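Local coordinates for hypothetical protein EF3068 (Enterococcus faecalis, PDB 2B6C) that is of unknown function but is probably a DNA alkylation repair enzyme of the AlkD-like family, at residues B[101-106]-B[137-142]. Sequence-based numbering, arbitrary orientation.
Sequences KAWWDS and NFWNRR. With SO4 (sulfate ion), chain I.
Where helices 104-120 and 138-146 begin, in the helical fold of this AlkD-like protein, Trp139 lays its indole against the chain from Ala102 to Trp104, an instance of one large flat side chain joining two helix N-termini. With CG anti to the carbonyl carbon (chi1 -68°), the indole of Trp139 leaves its helix toward 101-106. Ala102 CB sits over one face in a CH-pi contact, 3.8 Å from the centroid of the five-membered ring of Trp139, and Trp103 C covers the same face further out. Phe138 CE1 lies 3.3 Å above the opposite face of Trp139, over its centre. The far corner of the indole reaches the start of the helix, with Trp139 CH2 3.5 Å from Trp104 N. Beside it, CE3 of Trp103, the N-cap residue, meets Trp139 CZ2 at 3.7 Å, the six-membered rings inclined at 58°. Trp104 CB lies over one face of the Arg142 guanidinium, 4.1 Å from Arg142 NH1; Arg142 NE forms a salt bridge with Asp108. The N-cap Asn137 accepts a bond from Trp139 N through OD1 (2.9 Å), while Asn137 N and Asn140 ND2 both donate to O4 of a sulfate, probably from the crystallisation liquor. Direct contacts between the segments are van der Waals and CH-pi, and a water from Ala102 O to Trp139 NE1 adds a weak polar link; the sulfate, also bound by Lys95 NZ and Glu136 N, is consistent with anion attraction by Lys95 and the helix N-terminus together.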
loop_
_atom_site.group_PDB
_atom_site.type_symbol
_atom_site.label_atom_id
_atom_site.label_comp_id
_atom_site.label_asym_id
_atom_site.label_seq_id
_atom_site.Cartn_x
_atom_site.Cartn_y
_atom_site.Cartn_z
ATOM N N LYS B 101 -15.911 -5.474 22.825
ATOM C CA LYS B 101 -15.446 -6.855 22.735
ATOM C C LYS B 101 -13.910 -6.901 23.002
ATOM O O LYS B 101 -13.159 -7.541 22.272
ATOM C CB LYS B 101 -15.786 -7.472 21.362
ATOM C CG LYS B 101 -17.209 -7.192 20.889
ATOM C CD LYS B 101 -17.536 -8.020 19.663
ATOM C CE LYS B 101 -19.022 -8.164 19.394
ATOM N NZ LYS B 101 -19.212 -9.278 18.425
ATOM N N ALA B 102 -13.485 -6.204 24.040
ATOM C CA ALA B 102 -12.085 -5.926 24.280
ATOM C C ALA B 102 -11.378 -7.009 25.061
ATOM O O ALA B 102 -11.859 -7.454 26.132
ATOM C CB ALA B 102 -11.926 -4.590 25.013
ATOM N N TRP B 103 -10.215 -7.396 24.534
ATOM C CA TRP B 103 -9.281 -8.259 25.246
ATOM C C TRP B 103 -7.945 -7.968 24.557
ATOM O O TRP B 103 -7.933 -7.218 23.588
ATOM C CB TRP B 103 -9.690 -9.735 25.103
ATOM C CG TRP B 103 -8.964 -10.699 26.011
ATOM C CD1 TRP B 103 -8.202 -11.769 25.633
ATOM C CD2 TRP B 103 -8.964 -10.688 27.454
ATOM N NE1 TRP B 103 -7.726 -12.431 26.754
ATOM C CE2 TRP B 103 -8.201 -11.800 27.878
ATOM C CE3 TRP B 103 -9.571 -9.867 28.423
ATOM C CZ2 TRP B 103 -7.997 -12.097 29.227
ATOM C CZ3 TRP B 103 -9.370 -10.177 29.782
ATOM C CH2 TRP B 103 -8.580 -11.272 30.156
ATOM N N TRP B 104 -6.830 -8.551 24.995
ATOM C CA TRP B 104 -5.542 -8.091 24.434
ATOM C C TRP B 104 -5.445 -8.372 22.920
ATOM O O TRP B 104 -4.756 -7.672 22.189
ATOM C CB TRP B 104 -4.357 -8.705 25.203
ATOM C CG TRP B 104 -4.290 -10.225 25.089
ATOM C CD1 TRP B 104 -4.751 -11.146 26.008
ATOM C CD2 TRP B 104 -3.750 -10.982 24.001
ATOM N NE1 TRP B 104 -4.525 -12.426 25.551
ATOM C CE2 TRP B 104 -3.916 -12.359 24.327
ATOM C CE3 TRP B 104 -3.105 -10.640 22.789
ATOM C CZ2 TRP B 104 -3.480 -13.384 23.488
ATOM C CZ3 TRP B 104 -2.700 -11.668 21.934
ATOM C CH2 TRP B 104 -2.883 -13.025 22.297
ATOM N N ASP B 105 -6.150 -9.400 22.448
ATOM C CA ASP B 105 -6.072 -9.800 21.058
ATOM C C ASP B 105 -6.671 -8.738 20.106
ATOM O O ASP B 105 -6.025 -8.367 19.109
ATOM C CB ASP B 105 -6.665 -11.210 20.845
ATOM C CG ASP B 105 -8.139 -11.324 21.241
ATOM O OD1 ASP B 105 -8.596 -10.596 22.140
ATOM O OD2 ASP B 105 -8.868 -12.167 20.647
ATOM N N SER B 106 -7.873 -8.247 20.408
ATOM C CA SER B 106 -8.475 -7.171 19.591
ATOM C C SER B 106 -7.859 -5.789 19.819
ATOM O O SER B 106 -7.701 -5.031 18.886
ATOM C CB SER B 106 -9.999 -7.075 19.787
ATOM O OG SER B 106 -10.318 -6.616 21.097
ATOM N N ASN B 137 -11.081 3.759 30.385
ATOM C CA ASN B 137 -10.984 2.327 30.108
ATOM C C ASN B 137 -9.508 1.958 29.888
ATOM O O ASN B 137 -8.845 2.569 29.053
ATOM C CB ASN B 137 -11.886 1.985 28.912
ATOM C CG ASN B 137 -11.939 0.505 28.600
ATOM O OD1 ASN B 137 -10.921 -0.165 28.518
ATOM N ND2 ASN B 137 -13.122 0.006 28.372
ATOM N N PHE B 138 -8.975 1.027 30.684
ATOM C CA PHE B 138 -7.537 0.735 30.632
ATOM C C PHE B 138 -7.117 0.186 29.275
ATOM O O PHE B 138 -5.944 0.342 28.888
ATOM C CB PHE B 138 -7.031 -0.179 31.793
ATOM C CG PHE B 138 -7.422 -1.637 31.656
ATOM C CD1 PHE B 138 -6.763 -2.476 30.754
ATOM C CD2 PHE B 138 -8.451 -2.172 32.432
ATOM C CE1 PHE B 138 -7.112 -3.825 30.635
ATOM C CE2 PHE B 138 -8.816 -3.516 32.308
ATOM C CZ PHE B 138 -8.119 -4.351 31.396
ATOM N N TRP B 139 -8.049 -0.454 28.553
ATOM C CA TRP B 139 -7.750 -0.924 27.190
ATOM C C TRP B 139 -7.389 0.241 26.270
ATOM O O TRP B 139 -6.433 0.126 25.485
ATOM C CB TRP B 139 -8.903 -1.724 26.581
ATOM C CG TRP B 139 -9.135 -3.018 27.243
ATOM C CD1 TRP B 139 -10.286 -3.413 27.922
ATOM C CD2 TRP B 139 -8.226 -4.118 27.324
ATOM N NE1 TRP B 139 -10.126 -4.669 28.416
ATOM C CE2 TRP B 139 -8.881 -5.142 28.069
ATOM C CE3 TRP B 139 -6.928 -4.352 26.843
ATOM C CZ2 TRP B 139 -8.266 -6.384 28.346
ATOM C CZ3 TRP B 139 -6.315 -5.598 27.136
ATOM C CH2 TRP B 139 -6.987 -6.592 27.867
ATOM N N ASN B 140 -8.121 1.371 26.377
ATOM C CA ASN B 140 -7.732 2.570 25.638
ATOM C C ASN B 140 -6.324 3.076 26.013
ATOM O O ASN B 140 -5.581 3.510 25.147
ATOM C CB ASN B 140 -8.739 3.714 25.782
ATOM C CG ASN B 140 -9.988 3.510 24.953
ATOM O OD1 ASN B 140 -9.932 3.013 23.826
ATOM N ND2 ASN B 140 -11.143 3.896 25.510
ATOM N N ARG B 141 -5.986 3.064 27.304
ATOM C CA ARG B 141 -4.655 3.506 27.767
ATOM C C ARG B 141 -3.543 2.548 27.356
ATOM O O ARG B 141 -2.406 2.980 27.127
ATOM C CB ARG B 141 -4.661 3.697 29.271
ATOM C CG ARG B 141 -5.736 4.710 29.688
ATOM C CD ARG B 141 -5.373 5.324 31.056
ATOM N NE ARG B 141 -5.065 4.334 32.079
ATOM C CZ ARG B 141 -5.974 3.625 32.756
ATOM N NH1 ARG B 141 -7.286 3.758 32.502
ATOM N NH2 ARG B 141 -5.565 2.778 33.685
ATOM N N ARG B 142 -3.879 1.257 27.231
ATOM C CA ARG B 142 -2.991 0.323 26.577
ATOM C C ARG B 142 -2.584 0.779 25.135
ATOM O O ARG B 142 -1.410 0.647 24.736
ATOM C CB ARG B 142 -3.571 -1.100 26.598
ATOM C CG ARG B 142 -2.630 -2.153 25.955
ATOM C CD ARG B 142 -3.067 -3.580 26.322
ATOM N NE ARG B 142 -2.404 -4.618 25.545
ATOM C CZ ARG B 142 -1.525 -5.491 26.055
ATOM N NH1 ARG B 142 -0.998 -6.430 25.272
ATOM N NH2 ARG B 142 -1.170 -5.446 27.351
HETATM S S SO4 I . -12.684 6.529 27.679
HETATM O O1 SO4 I . -14.093 6.363 27.322
HETATM O O2 SO4 I . -12.511 7.611 28.672
HETATM O O3 SO4 I . -11.952 6.968 26.476
HETATM O O4 SO4 I . -12.163 5.248 28.197
HETATM O O HOH W 1 -12.972 -6.699 28.439
#